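PDB 3QDH: fimbrial structural subunit from Actinomyces naeslundii, which forms the shaft of Actinomyces type 2 fimbriae and, as an adhesin, mediates interactions with streptococci and host cells during oral biofilm development. Local coordinates for residues L161-V166 against G219-K224; R122-S127 against P148-E153; Y186-A191 against C247-E252; K8-Q13 against I228-D233; A56-E61 against Y74-K79. All blocks are in the same frame, centred on the assembly; numbering follows the deposited sequence.

Interaction 1 of 5, residues L161-V166 against G219-K224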
# COMPACT_ATOMS: atom_id res chain seq x y z
N LEU A 161 -9.39 14.09 -5.07
CA LEU A 161 -10.63 14.50 -5.70
C LEU A 161 -11.29 15.56 -4.83
O LEU A 161 -11.43 15.36 -3.62
CB LEU A 161 -11.57 13.29 -5.87
CG LEU A 161 -12.96 13.48 -6.49
CD1 LEU A 161 -12.87 13.85 -7.97
CD2 LEU A 161 -13.78 12.21 -6.32
N LEU A 162 -11.65 16.68 -5.44
CA LEU A 162 -12.43 17.71 -4.76
C LEU A 162 -13.78 17.82 -5.45
O LEU A 162 -13.86 18.10 -6.65
CB LEU A 162 -11.69 19.05 -4.73
CG LEU A 162 -12.34 20.29 -4.08
CD1 LEU A 162 -13.02 20.00 -2.73
CD2 LEU A 162 -11.31 21.42 -3.92
N ILE A 163 -14.84 17.55 -4.68
CA ILE A 163 -16.21 17.61 -5.16
C ILE A 163 -16.85 18.90 -4.63
O ILE A 163 -16.67 19.24 -3.46
CB ILE A 163 -17.02 16.37 -4.69
CG1 ILE A 163 -16.36 15.08 -5.18
CG2 ILE A 163 -18.47 16.44 -5.18
CD1 ILE A 163 -16.69 13.85 -4.34
N LYS A 164 -17.57 19.61 -5.49
CA LYS A 164 -18.36 20.77 -5.06
C LYS A 164 -19.81 20.67 -5.51
O LYS A 164 -20.10 20.56 -6.71
CB LYS A 164 -17.73 22.08 -5.55
CG LYS A 164 -18.30 23.33 -4.87
CD LYS A 164 -17.53 24.59 -5.25
CE LYS A 164 -18.06 25.80 -4.50
NZ LYS A 164 -17.19 27.00 -4.70
N LYS A 165 -20.73 20.67 -4.54
CA LYS A 165 -22.16 20.70 -4.82
C LYS A 165 -22.63 22.15 -4.78
O LYS A 165 -22.44 22.84 -3.78
CB LYS A 165 -22.93 19.85 -3.79
CG LYS A 165 -24.39 19.58 -4.14
CD LYS A 165 -24.52 18.61 -5.32
CE LYS A 165 -25.97 18.39 -5.72
NZ LYS A 165 -26.64 19.64 -6.19
N VAL A 166 -23.21 22.62 -5.88
CA VAL A 166 -23.65 24.02 -6.00
C VAL A 166 -25.11 24.14 -6.45
O VAL A 166 -25.59 23.34 -7.26
CB VAL A 166 -22.73 24.86 -6.94
CG1 VAL A 166 -21.34 25.05 -6.33
CG2 VAL A 166 -22.65 24.26 -8.34
N GLY A 219 -20.10 23.33 0.57
CA GLY A 219 -20.55 22.39 -0.45
C GLY A 219 -19.44 21.48 -0.96
O GLY A 219 -19.55 20.91 -2.04
N ALA A 220 -18.37 21.34 -0.17
CA ALA A 220 -17.17 20.61 -0.59
C ALA A 220 -17.01 19.24 0.07
O ALA A 220 -17.30 19.08 1.26
CB ALA A 220 -15.92 21.46 -0.35
N ILE A 221 -16.54 18.27 -0.72
CA ILE A 221 -15.96 17.03 -0.21
C ILE A 221 -14.53 16.93 -0.74
O ILE A 221 -14.31 16.98 -1.95
CB ILE A 221 -16.75 15.77 -0.65
CG1 ILE A 221 -18.19 15.80 -0.14
CG2 ILE A 221 -16.05 14.49 -0.15
CD1 ILE A 221 -19.11 14.84 -0.87
N ASN A 222 -13.57 16.80 0.17
CA ASN A 222 -12.17 16.65 -0.23
C ASN A 222 -11.64 15.25 0.03
O ASN A 222 -11.41 14.86 1.17
CB ASN A 222 -11.29 17.71 0.46
CG ASN A 222 -9.83 17.63 0.03
OD1 ASN A 222 -9.50 17.07 -1.02
ND2 ASN A 222 -8.95 18.20 0.84
N VAL A 223 -11.49 14.48 -1.05
CA VAL A 223 -10.93 13.13 -0.98
C VAL A 223 -9.42 13.22 -1.19
O VAL A 223 -8.96 13.47 -2.30
CB VAL A 223 -11.58 12.21 -2.04
CG1 VAL A 223 -11.02 10.80 -1.95
CG2 VAL A 223 -13.10 12.18 -1.87
N LYS A 224 -8.67 13.02 -0.11
CA LYS A 224 -7.22 13.26 -0.13
C LYS A 224 -6.39 12.16 -0.80
O LYS A 224 -5.18 12.31 -0.97
CB LYS A 224 -6.71 13.55 1.29
CG LYS A 224 -6.84 15.01 1.73
CD LYS A 224 -6.09 15.26 3.03
CE LYS A 224 -5.73 16.74 3.19
NZ LYS A 224 -5.10 17.04 4.51
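The flat groups of this pairing are the peptide units, and most of the N-H donors reach their carbonyl partners within the carbonyl plane. Ile-163 N bonds Ile-221 O at 2.8 Å with a nearly straight N-H...O angle of 175°, while the return bond from Ile-221 N lands on a lone pair of Ile-163 O. Val-223 N instead approaches Leu-161 O almost along the C=O axis, at 2.7 Å. Leu-161 N to Val-223 O and Lys-165 N to Gly-219 O, the latter 2.8 Å, complete the ladder. The axes of the two short strands come within 4.7 Å at closest approach, with N-to-C directions 170° apart, as expected for regular antiparallel pairing. At the non-hydrogen-bonded pair Lys-164/Ala-220, Ala-220 CA approaches Ile-163 O to 3.2 Å in a CA-H...O contact.

On the buried face Ile-163 and Ile-221 point the same way, side by side, each with CG1 anti to the carbonyl carbon; their CB atoms are 4.1 Å apart. Leu-161 and Val-223 extend this apolar row, meeting at their CB atoms. On the other face Leu-162, its CG anti to the backbone N (chi1 179°), brings CD1 to 3.4 Å from Ile-221 O and also against Ala-220 CB.

Strand 154-165 is paired on its other side with strand 283-285, parallel to it, and Lys-165 NZ is covalently joined to CG of Asn-287, just beyond that strand, an isopeptide cross-link of the CnaB type. Phe-183 and Leu-185 of strand 182-188 and Leu-250 of strand 245-254 pack against the apolar row, closing the sandwich.

Interaction 2 of 5, residues R122-S127 against P148-E153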
# COMPACT_ATOMS: atom_id res chain seq x y z
N ARG A 122 11.66 1.17 -1.07
CA ARG A 122 12.74 0.19 -1.18
C ARG A 122 12.87 -0.52 0.17
O ARG A 122 12.44 -0.01 1.20
CB ARG A 122 14.07 0.89 -1.50
CG ARG A 122 14.18 1.44 -2.92
CD ARG A 122 15.55 2.07 -3.10
NE ARG A 122 15.71 2.82 -4.35
CZ ARG A 122 16.12 2.31 -5.51
NH1 ARG A 122 16.38 1.00 -5.64
NH2 ARG A 122 16.26 3.11 -6.56
N ALA A 123 13.48 -1.70 0.14
CA ALA A 123 13.79 -2.43 1.36
C ALA A 123 15.23 -2.89 1.28
O ALA A 123 15.83 -2.89 0.20
CB ALA A 123 12.84 -3.63 1.53
N GLN A 124 15.80 -3.27 2.42
CA GLN A 124 17.17 -3.74 2.48
C GLN A 124 17.27 -5.05 3.25
O GLN A 124 16.40 -5.36 4.06
CB GLN A 124 18.03 -2.68 3.15
CG GLN A 124 18.24 -1.44 2.29
CD GLN A 124 19.01 -0.36 2.98
OE1 GLN A 124 18.88 -0.15 4.19
NE2 GLN A 124 19.83 0.36 2.21
N VAL A 125 18.32 -5.82 2.98
CA VAL A 125 18.66 -6.95 3.84
C VAL A 125 19.99 -6.63 4.51
O VAL A 125 20.99 -6.32 3.84
CB VAL A 125 18.63 -8.33 3.10
CG1 VAL A 125 19.51 -8.32 1.85
CG2 VAL A 125 19.05 -9.47 4.04
N ILE A 126 19.97 -6.64 5.83
CA ILE A 126 21.15 -6.36 6.65
C ILE A 126 21.54 -7.69 7.29
O ILE A 126 20.88 -8.16 8.21
CB ILE A 126 20.84 -5.30 7.77
CG1 ILE A 126 20.09 -4.07 7.21
CG2 ILE A 126 22.10 -4.92 8.57
CD1 ILE A 126 20.65 -3.48 5.96
N SER A 127 22.59 -8.31 6.76
CA SER A 127 23.04 -9.60 7.28
C SER A 127 24.55 -9.74 7.16
O SER A 127 25.20 -9.04 6.38
CB SER A 127 22.30 -10.78 6.63
OG SER A 127 22.56 -10.86 5.24
N PRO A 148 24.23 -1.38 2.07
CA PRO A 148 23.78 -2.78 2.13
C PRO A 148 22.96 -3.17 0.89
O PRO A 148 22.51 -2.27 0.17
CB PRO A 148 22.89 -2.80 3.38
CG PRO A 148 22.35 -1.43 3.47
CD PRO A 148 23.42 -0.51 2.94
N PRO A 149 22.78 -4.49 0.64
CA PRO A 149 21.93 -4.92 -0.46
C PRO A 149 20.54 -4.28 -0.35
O PRO A 149 19.93 -4.29 0.72
CB PRO A 149 21.82 -6.43 -0.25
CG PRO A 149 23.04 -6.81 0.50
CD PRO A 149 23.35 -5.63 1.39
N THR A 150 20.08 -3.71 -1.47
CA THR A 150 18.86 -2.92 -1.50
C THR A 150 17.98 -3.39 -2.66
O THR A 150 18.49 -3.77 -3.72
CB THR A 150 19.21 -1.41 -1.64
OG1 THR A 150 20.10 -1.01 -0.60
CG2 THR A 150 17.96 -0.53 -1.59
N SER A 151 16.66 -3.38 -2.45
CA SER A 151 15.74 -3.85 -3.47
C SER A 151 15.56 -2.84 -4.60
O SER A 151 15.90 -1.66 -4.47
CB SER A 151 14.36 -4.16 -2.87
OG SER A 151 13.64 -2.97 -2.58
N ASN A 152 14.98 -3.34 -5.69
CA ASN A 152 14.28 -2.53 -6.68
C ASN A 152 13.31 -1.56 -5.98
O ASN A 152 12.80 -1.85 -4.89
CB ASN A 152 13.51 -3.46 -7.64
CG ASN A 152 12.42 -4.27 -6.93
OD1 ASN A 152 12.70 -5.19 -6.14
ND2 ASN A 152 11.16 -3.93 -7.21
N GLU A 153 13.10 -0.40 -6.60
CA GLU A 153 12.16 0.59 -6.07
C GLU A 153 10.80 0.32 -6.69
O GLU A 153 10.70 0.17 -7.91
CB GLU A 153 12.63 2.02 -6.38
CG GLU A 153 11.81 3.14 -5.69
CD GLU A 153 12.23 4.55 -6.10
OE1 GLU A 153 12.29 4.85 -7.31
OE2 GLU A 153 12.48 5.38 -5.20
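This is an antiparallel docking of an irregular linker on strand 118-131, placed where the chain leaves the N-terminal module of the construct and heads for strand 154-165. The end-to-end directions differ by 162°, but only Gln-124 and Thr-150 form a backbone bridge. Ser-151 N bonds Ala-123 O at 2.8 Å, nearly along the C=O axis. Ser-151 also answers with its side chain: OG, held between the backbone N and the carbonyl carbon, accepts from Ala-123 N at 3.0 Å and donates to Asn-152 O. Farther along, Val-125 N reaches Pro-149 O at 3.2 Å from above the carbonyl plane.

Side chains flank this ladder. The extended Arg-122 lays its guanidinium over Glu-153, whose CB sits 3.6 Å above the centre of one face, while NH1 bonds Ser-151 O (2.9 Å) close to the guanidinium plane with a bent N-H...O angle of 139°. Glu-153 OE2, 4.2 Å from Arg-122 NE and well out of that plane, contributes charge attraction at most. Gln-124 runs alongside Thr-150, its NE2 bonded to OG1 at 3.1 Å in the amide plane; that hydroxyl in turn donates to Pro-148 O, helping to fix the threonine's rotation. The prolines give apolar footing, most tightly where Ile-126 CD1 touches Pro-148 CB at 3.5 Å, with Pro-149 against Val-125 CG1.

Strand 39-49 pairs with the other edge of strand 118-131, and Asn-152 OD1 accepts from the backbone N of Lys-8. The arrangement is consistent with an interdomain linker laid, without becoming a strand, along a strand edge of the Ig-like CnaA module.

Interaction 3 of 5, residues Y186-A191 against C247-E252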
# COMPACT_ATOMS: atom_id res chain seq x y z
N TYR A 186 -17.44 4.60 -6.32
CA TYR A 186 -17.34 3.23 -6.81
C TYR A 186 -16.17 3.04 -7.77
O TYR A 186 -15.75 3.98 -8.45
CB TYR A 186 -18.64 2.82 -7.53
CG TYR A 186 -19.84 2.62 -6.62
CD1 TYR A 186 -20.69 3.68 -6.30
CD2 TYR A 186 -20.15 1.35 -6.11
CE1 TYR A 186 -21.81 3.50 -5.48
CE2 TYR A 186 -21.26 1.16 -5.28
CZ TYR A 186 -22.08 2.23 -4.98
OH TYR A 186 -23.18 2.04 -4.16
N LYS A 187 -15.65 1.82 -7.81
CA LYS A 187 -14.71 1.39 -8.84
C LYS A 187 -15.43 1.40 -10.20
O LYS A 187 -16.57 0.94 -10.30
CB LYS A 187 -14.19 -0.01 -8.53
CG LYS A 187 -13.29 -0.60 -9.59
CD LYS A 187 -13.13 -2.10 -9.42
CE LYS A 187 -12.37 -2.71 -10.59
NZ LYS A 187 -13.12 -2.61 -11.88
N ALA A 188 -14.76 1.92 -11.22
CA ALA A 188 -15.28 1.90 -12.60
C ALA A 188 -14.95 0.58 -13.28
O ALA A 188 -13.92 -0.03 -12.99
CB ALA A 188 -14.73 3.07 -13.39
N LYS A 189 -15.82 0.14 -14.19
CA LYS A 189 -15.63 -1.11 -14.93
C LYS A 189 -14.46 -0.99 -15.90
O LYS A 189 -13.53 -1.80 -15.86
CB LYS A 189 -16.92 -1.51 -15.67
CG LYS A 189 -17.15 -3.03 -15.74
CD LYS A 189 -18.24 -3.39 -16.76
CE LYS A 189 -17.70 -3.34 -18.19
NZ LYS A 189 -18.72 -3.77 -19.20
N ASN A 190 -14.51 0.03 -16.76
CA ASN A 190 -13.35 0.41 -17.56
C ASN A 190 -12.51 1.42 -16.79
O ASN A 190 -12.58 2.63 -17.03
CB ASN A 190 -13.77 0.97 -18.93
CG ASN A 190 -12.59 1.17 -19.87
OD1 ASN A 190 -11.44 0.87 -19.54
ND2 ASN A 190 -12.87 1.70 -21.06
N ALA A 191 -11.72 0.90 -15.85
CA ALA A 191 -10.93 1.73 -14.94
C ALA A 191 -9.90 2.63 -15.63
O ALA A 191 -9.55 3.68 -15.09
CB ALA A 191 -10.24 0.85 -13.89
N CYS A 247 -10.11 5.92 -13.71
CA CYS A 247 -11.54 6.26 -13.64
C CYS A 247 -12.23 5.69 -12.40
O CYS A 247 -11.99 4.54 -12.00
CB CYS A 247 -12.29 5.75 -14.87
SG CYS A 247 -11.73 6.35 -16.46
N TYR A 248 -13.09 6.51 -11.82
CA TYR A 248 -14.01 6.09 -10.77
C TYR A 248 -15.43 6.57 -11.11
O TYR A 248 -15.62 7.34 -12.05
CB TYR A 248 -13.57 6.66 -9.42
CG TYR A 248 -12.37 5.99 -8.80
CD1 TYR A 248 -12.53 4.98 -7.85
CD2 TYR A 248 -11.07 6.38 -9.14
CE1 TYR A 248 -11.43 4.36 -7.27
CE2 TYR A 248 -9.96 5.76 -8.55
CZ TYR A 248 -10.16 4.75 -7.62
OH TYR A 248 -9.08 4.14 -7.02
N VAL A 249 -16.40 6.09 -10.34
CA VAL A 249 -17.81 6.46 -10.54
C VAL A 249 -18.40 7.07 -9.27
O VAL A 249 -18.45 6.42 -8.22
CB VAL A 249 -18.65 5.25 -11.02
CG1 VAL A 249 -20.14 5.61 -11.11
CG2 VAL A 249 -18.15 4.74 -12.37
N LEU A 250 -18.82 8.32 -9.37
CA LEU A 250 -19.43 9.04 -8.25
C LEU A 250 -20.95 8.97 -8.33
O LEU A 250 -21.54 9.29 -9.36
CB LEU A 250 -18.95 10.50 -8.23
CG LEU A 250 -19.32 11.37 -7.03
CD1 LEU A 250 -18.66 10.87 -5.75
CD2 LEU A 250 -18.94 12.83 -7.30
N VAL A 251 -21.58 8.56 -7.23
CA VAL A 251 -23.03 8.41 -7.16
C VAL A 251 -23.59 9.32 -6.07
O VAL A 251 -23.17 9.23 -4.91
CB VAL A 251 -23.44 6.94 -6.89
CG1 VAL A 251 -24.96 6.80 -6.72
CG2 VAL A 251 -22.96 6.03 -8.01
N GLU A 252 -24.52 10.20 -6.43
CA GLU A 252 -25.25 11.00 -5.44
C GLU A 252 -26.35 10.15 -4.79
O GLU A 252 -27.21 9.60 -5.48
CB GLU A 252 -25.83 12.28 -6.06
CG GLU A 252 -26.14 13.35 -5.01
CD GLU A 252 -26.85 14.59 -5.57
OE1 GLU A 252 -26.86 14.81 -6.80
OE2 GLU A 252 -27.40 15.36 -4.75
O HOH W 1 -11.52 2.59 -10.28
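Ala-188 supplies the central bump: its CB drops toward strand 247-252 and seats between Cys-247 and Val-249, 3.4 Å from Cys-247 O and 3.9 Å from Val-249 CG2. The second bump is Tyr-186. Its ring, with CG anti to the carbonyl carbon, lies obliquely across Val-251, so that CD1 rests 3.7 Å from CG2; on its other contacts it has a cation-pi partner in Lys-200. The backbones pair at Tyr-186/Val-249, where Tyr-186 N bonds Val-249 O at 2.8 Å and the reverse bond comes from above the carbonyl plane. The strand axes are 138° apart, well short of antiparallel, and after this pair the two chains splay.

Such pairing of strands 182-188 and 245-254 builds one sheet of the CnaB, or reverse-Ig, sandwich, with strand 268-274 on the other side of 245-254. Where the strands splay, a water bridges them, accepting weakly from Ala-188 N and donating to Cys-247 O (2.6 Å). It also sits 3.4 Å above the centre of one face of the Tyr-248 ring, whose edge meets Tyr-186 O and whose OH is bonded to Phe-227 O.

The chain then folds back to strand 247-252: Cys-247 N bonds Ala-191 O at 2.7 Å with a nearly straight N-H...O angle of 174°. Cys-247 CB packs against that oxygen and Asn-190 O, while SG leads off to its disulfide with Cys-196.

Interaction 4 of 5, residues K8-Q13 against I228-D233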
# COMPACT_ATOMS: atom_id res chain seq x y z
N LYS A 8 11.36 -6.52 -4.01
CA LYS A 8 10.19 -5.87 -3.44
C LYS A 8 9.06 -5.82 -4.46
O LYS A 8 9.29 -5.61 -5.66
CB LYS A 8 10.55 -4.46 -2.93
CG LYS A 8 9.41 -3.73 -2.22
CD LYS A 8 9.90 -2.51 -1.44
CE LYS A 8 8.72 -1.90 -0.67
NZ LYS A 8 9.03 -0.81 0.31
N SER A 9 7.83 -6.02 -3.97
CA SER A 9 6.63 -5.92 -4.78
C SER A 9 5.58 -5.08 -4.06
O SER A 9 5.87 -4.42 -3.04
CB SER A 9 6.07 -7.31 -5.10
OG SER A 9 5.05 -7.23 -6.08
N ILE A 10 4.36 -5.09 -4.59
CA ILE A 10 3.20 -4.44 -3.96
C ILE A 10 1.97 -5.34 -4.12
O ILE A 10 1.71 -5.86 -5.20
CB ILE A 10 2.85 -3.06 -4.60
CG1 ILE A 10 4.08 -2.16 -4.74
CG2 ILE A 10 1.77 -2.34 -3.77
CD1 ILE A 10 3.84 -0.91 -5.62
N GLN A 11 1.22 -5.52 -3.04
CA GLN A 11 -0.06 -6.20 -3.09
C GLN A 11 -1.06 -5.42 -3.96
O GLN A 11 -1.14 -4.20 -3.85
CB GLN A 11 -0.65 -6.32 -1.68
CG GLN A 11 -0.53 -7.69 -1.05
CD GLN A 11 -1.73 -8.01 -0.18
OE1 GLN A 11 -2.17 -7.18 0.62
NE2 GLN A 11 -2.29 -9.21 -0.34
N GLU A 12 -1.80 -6.13 -4.81
CA GLU A 12 -2.99 -5.59 -5.48
C GLU A 12 -3.72 -4.64 -4.53
O GLU A 12 -4.26 -5.08 -3.52
CB GLU A 12 -3.97 -6.71 -5.81
CG GLU A 12 -3.89 -7.33 -7.18
CD GLU A 12 -5.18 -8.07 -7.51
OE1 GLU A 12 -5.24 -9.31 -7.28
OE2 GLU A 12 -6.13 -7.42 -7.98
N GLN A 13 -3.76 -3.35 -4.86
CA GLN A 13 -4.41 -2.38 -3.96
C GLN A 13 -5.89 -2.67 -3.67
O GLN A 13 -6.38 -2.36 -2.59
CB GLN A 13 -4.24 -0.94 -4.48
CG GLN A 13 -4.51 0.13 -3.42
CD GLN A 13 -3.62 -0.01 -2.19
OE1 GLN A 13 -2.44 -0.36 -2.29
NE2 GLN A 13 -4.18 0.27 -1.02
N ILE A 228 -4.46 5.05 -8.17
CA ILE A 228 -4.44 5.21 -9.63
C ILE A 228 -3.87 3.98 -10.32
O ILE A 228 -4.54 3.38 -11.18
CB ILE A 228 -3.68 6.49 -10.05
CG1 ILE A 228 -4.50 7.72 -9.66
CG2 ILE A 228 -3.40 6.51 -11.56
CD1 ILE A 228 -3.77 9.01 -9.84
N SER A 229 -2.65 3.60 -9.94
CA SER A 229 -1.92 2.49 -10.56
C SER A 229 -0.65 2.20 -9.76
O SER A 229 -0.23 3.00 -8.93
CB SER A 229 -1.51 2.86 -11.99
OG SER A 229 -0.46 3.80 -11.97
N ASP A 230 -0.05 1.04 -10.01
CA ASP A 230 1.26 0.74 -9.42
C ASP A 230 2.26 0.21 -10.45
O ASP A 230 1.90 -0.05 -11.60
CB ASP A 230 1.13 -0.17 -8.18
CG ASP A 230 0.59 -1.55 -8.51
OD1 ASP A 230 1.10 -2.21 -9.44
OD2 ASP A 230 -0.35 -2.01 -7.82
N SER A 231 3.51 0.07 -10.03
CA SER A 231 4.62 -0.24 -10.93
C SER A 231 4.78 -1.74 -11.20
O SER A 231 5.69 -2.14 -11.92
CB SER A 231 5.92 0.36 -10.38
OG SER A 231 6.25 -0.19 -9.11
N ILE A 232 3.90 -2.56 -10.63
CA ILE A 232 4.01 -4.02 -10.78
C ILE A 232 3.26 -4.52 -12.00
O ILE A 232 2.10 -4.16 -12.21
CB ILE A 232 3.47 -4.77 -9.53
CG1 ILE A 232 4.01 -4.15 -8.23
CG2 ILE A 232 3.79 -6.28 -9.63
CD1 ILE A 232 5.53 -4.20 -8.08
N ASP A 233 3.91 -5.34 -12.81
CA ASP A 233 3.24 -5.96 -13.96
C ASP A 233 2.68 -7.34 -13.59
O ASP A 233 3.07 -7.93 -12.57
CB ASP A 233 4.21 -6.08 -15.14
CG ASP A 233 3.55 -5.73 -16.48
OD1 ASP A 233 2.34 -5.38 -16.51
OD2 ASP A 233 4.27 -5.79 -17.50
O HOH W 2 -1.31 -1.96 -5.46
O HOH W 3 -3.00 -2.96 -8.14
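Ile-10 and Ile-232 cross obliquely, and on this crossing the contact turns. Both have CG1 anti to the carbonyl carbon. In Ile-232, chi1 sets CG1 4.0 Å from Ile-10 CB and 3.8 Å from Ile-10 N, and a further bend at chi2 (-62°) brings CD1 over the same Ser-9 to Ile-10 backbone. The Ile-10 amide is buried by the contact and has no hydrogen-bonding partner in the model, with Ile-232 CG1 and CD1 packed against it. Ser-9 OG, anti to its backbone N, comes up beside Ile-232 CD1 at 3.7 Å.

Ile-10 has its own chain extended at chi2 (168°) and slides past Asp-230 in the opposite direction, CD1 against CB at 3.8 Å. Asp-230 holds CG in the crowded position between its backbone N and carbonyl carbon (chi1 64°), where OD1 accepts from Ile-232 N at 3.1 Å through its anti lone pair. This Asx turn presents Ile-232 to the loop. The other carboxylate oxygen, OD2, meets two waters; one, 2.5 Å from OD2, also bonds Gln-11 O, so direct apolar touch and a hydrated bridge lie next to each other.

Arg-237 ties the same pieces from outside, with a salt bridge to Asp-230 OD1 and a hydrogen bond to Ile-10 O. Ile-10 also packs on Phe-26 of strand 23-31 and Val-154 of strand 154-165, while Ile-228 and Ser-229 form a classic beta bulge opposite Arg-157; the contact thus lies at the junction of the two modules, where the long strands 154-165 and 220-230 begin and end.

Interaction 5 of 5, residues A56-E61 against Y74-K79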
# COMPACT_ATOMS: atom_id res chain seq x y z
N ALA A 56 1.52 4.55 10.95
CA ALA A 56 1.40 3.32 11.74
C ALA A 56 2.12 2.16 11.04
O ALA A 56 1.59 1.06 10.93
CB ALA A 56 -0.08 2.98 12.00
N VAL A 57 3.34 2.43 10.57
CA VAL A 57 4.08 1.48 9.75
C VAL A 57 4.57 0.29 10.56
O VAL A 57 4.95 0.43 11.72
CB VAL A 57 5.24 2.15 8.96
CG1 VAL A 57 4.68 3.26 8.04
CG2 VAL A 57 6.31 2.72 9.88
N THR A 58 4.54 -0.89 9.93
CA THR A 58 4.89 -2.14 10.60
C THR A 58 5.16 -3.20 9.54
O THR A 58 5.22 -2.90 8.33
CB THR A 58 3.77 -2.59 11.61
OG1 THR A 58 4.29 -3.59 12.51
CG2 THR A 58 2.52 -3.11 10.89
N ALA A 59 5.36 -4.44 9.99
CA ALA A 59 5.50 -5.58 9.12
C ALA A 59 4.69 -6.75 9.66
O ALA A 59 4.60 -6.92 10.88
CB ALA A 59 6.98 -5.95 8.97
N THR A 60 4.10 -7.52 8.75
CA THR A 60 3.35 -8.73 9.10
C THR A 60 3.76 -9.89 8.19
O THR A 60 4.58 -9.71 7.28
CB THR A 60 1.82 -8.53 8.92
OG1 THR A 60 1.53 -8.26 7.54
CG2 THR A 60 1.31 -7.39 9.78
N GLU A 61 3.18 -11.07 8.42
CA GLU A 61 3.39 -12.26 7.57
C GLU A 61 4.87 -12.61 7.36
O GLU A 61 5.30 -12.91 6.25
CB GLU A 61 2.70 -12.10 6.20
CG GLU A 61 1.21 -11.81 6.24
CD GLU A 61 0.55 -11.97 4.87
OE1 GLU A 61 1.10 -12.67 3.99
OE2 GLU A 61 -0.54 -11.40 4.66
N TYR A 74 11.68 -14.28 15.37
CA TYR A 74 12.00 -12.93 14.90
C TYR A 74 11.35 -11.90 15.79
O TYR A 74 10.46 -12.22 16.59
CB TYR A 74 11.50 -12.76 13.45
CG TYR A 74 10.04 -13.06 13.34
CD1 TYR A 74 9.08 -12.06 13.53
CD2 TYR A 74 9.60 -14.37 13.09
CE1 TYR A 74 7.72 -12.35 13.46
CE2 TYR A 74 8.24 -14.67 13.03
CZ TYR A 74 7.31 -13.66 13.21
OH TYR A 74 5.97 -13.95 13.14
N LYS A 75 11.77 -10.65 15.63
CA LYS A 75 11.14 -9.53 16.30
C LYS A 75 10.87 -8.44 15.27
O LYS A 75 11.76 -8.08 14.51
CB LYS A 75 12.04 -8.97 17.40
CG LYS A 75 12.01 -9.76 18.71
CD LYS A 75 13.02 -9.20 19.70
CE LYS A 75 12.96 -9.92 21.04
NZ LYS A 75 14.22 -9.67 21.83
N VAL A 76 9.64 -7.94 15.25
CA VAL A 76 9.27 -6.80 14.41
C VAL A 76 9.25 -5.53 15.27
O VAL A 76 8.69 -5.53 16.37
CB VAL A 76 7.91 -7.01 13.74
CG1 VAL A 76 7.57 -5.83 12.80
CG2 VAL A 76 7.88 -8.34 12.97
N ASP A 77 9.89 -4.47 14.79
CA ASP A 77 10.00 -3.22 15.53
C ASP A 77 9.85 -2.06 14.56
O ASP A 77 10.21 -2.17 13.39
CB ASP A 77 11.36 -3.13 16.24
CG ASP A 77 11.40 -2.03 17.30
OD1 ASP A 77 10.37 -1.77 17.96
OD2 ASP A 77 12.48 -1.43 17.49
N THR A 78 9.31 -0.94 15.05
CA THR A 78 9.29 0.30 14.29
C THR A 78 10.03 1.39 15.08
O THR A 78 9.73 1.61 16.25
CB THR A 78 7.85 0.76 13.97
OG1 THR A 78 7.18 -0.23 13.18
CG2 THR A 78 7.86 2.10 13.20
N LYS A 79 11.01 2.03 14.44
CA LYS A 79 11.64 3.24 14.96
C LYS A 79 11.43 4.36 13.94
O LYS A 79 12.02 4.33 12.86
CB LYS A 79 13.13 3.01 15.23
CG LYS A 79 13.41 2.05 16.38
CD LYS A 79 14.90 1.82 16.57
CE LYS A 79 15.17 0.85 17.71
NZ LYS A 79 16.53 1.06 18.28
O HOH W 4 6.24 -2.55 14.37
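Thr-78 takes the conformation with OG1 anti to the carbonyl carbon (chi1 -61°), which carries the hydroxyl toward the facing strand. OG1 donates to Val-57 O at 2.7 Å from above the carbonyl plane. Its methyl, CG2, is then anti to the backbone N and meets Val-57 CG2, the branch held in the crowded position between N and carbonyl carbon, at 3.7 Å; the two side chains cross at about a right angle.

Val-76 (chi1 -177°) puts CG1 anti to its backbone N, and that one methyl reaches 3.9 Å from Ala-59 CB and 3.7 Å from Ala-59 O. The adjacent Ala-59 N is buried here and has no partner in the model. Thr-58 has OG1 anti to its backbone N (chi1 -164°), near Val-76 CG1; a water joins that hydroxyl to Thr-78 OG1, to which it donates at 2.8 Å.

The strand axes come no nearer than 6.8 Å, without a backbone bridge, because the partners belong to different sheets: strand 57-64 pairs with 102-111, and strand 74-79 with 82-87, whose Val-83 and Val-85 pack nearby. Side chains packing face to face between two sheets in this way are characteristic of the Ig-like sandwich of the CnaA module.

From the N terminus, interaction 4 spans the longest loop, joining residues 8-13 to 228-233 and so tying the N-terminal module to the C-terminal one. Within that span three contacts follow in series. Interaction 5 closes a short loop and joins two sheets of the first module; interaction 2 lays the linker back on strand 118-131 and touches interaction 4 through Asn-152 and Lys-8; interaction 1 pairs strands 154-165 and 220-230 in the second module. Interaction 3 opens inside interaction 1 and ends after interaction 4, crossing both. Interactions 1 and 3 meet at Ile-163 with Leu-250 and Lys-165 with Glu-252, joining the sheets of the CnaB sandwich.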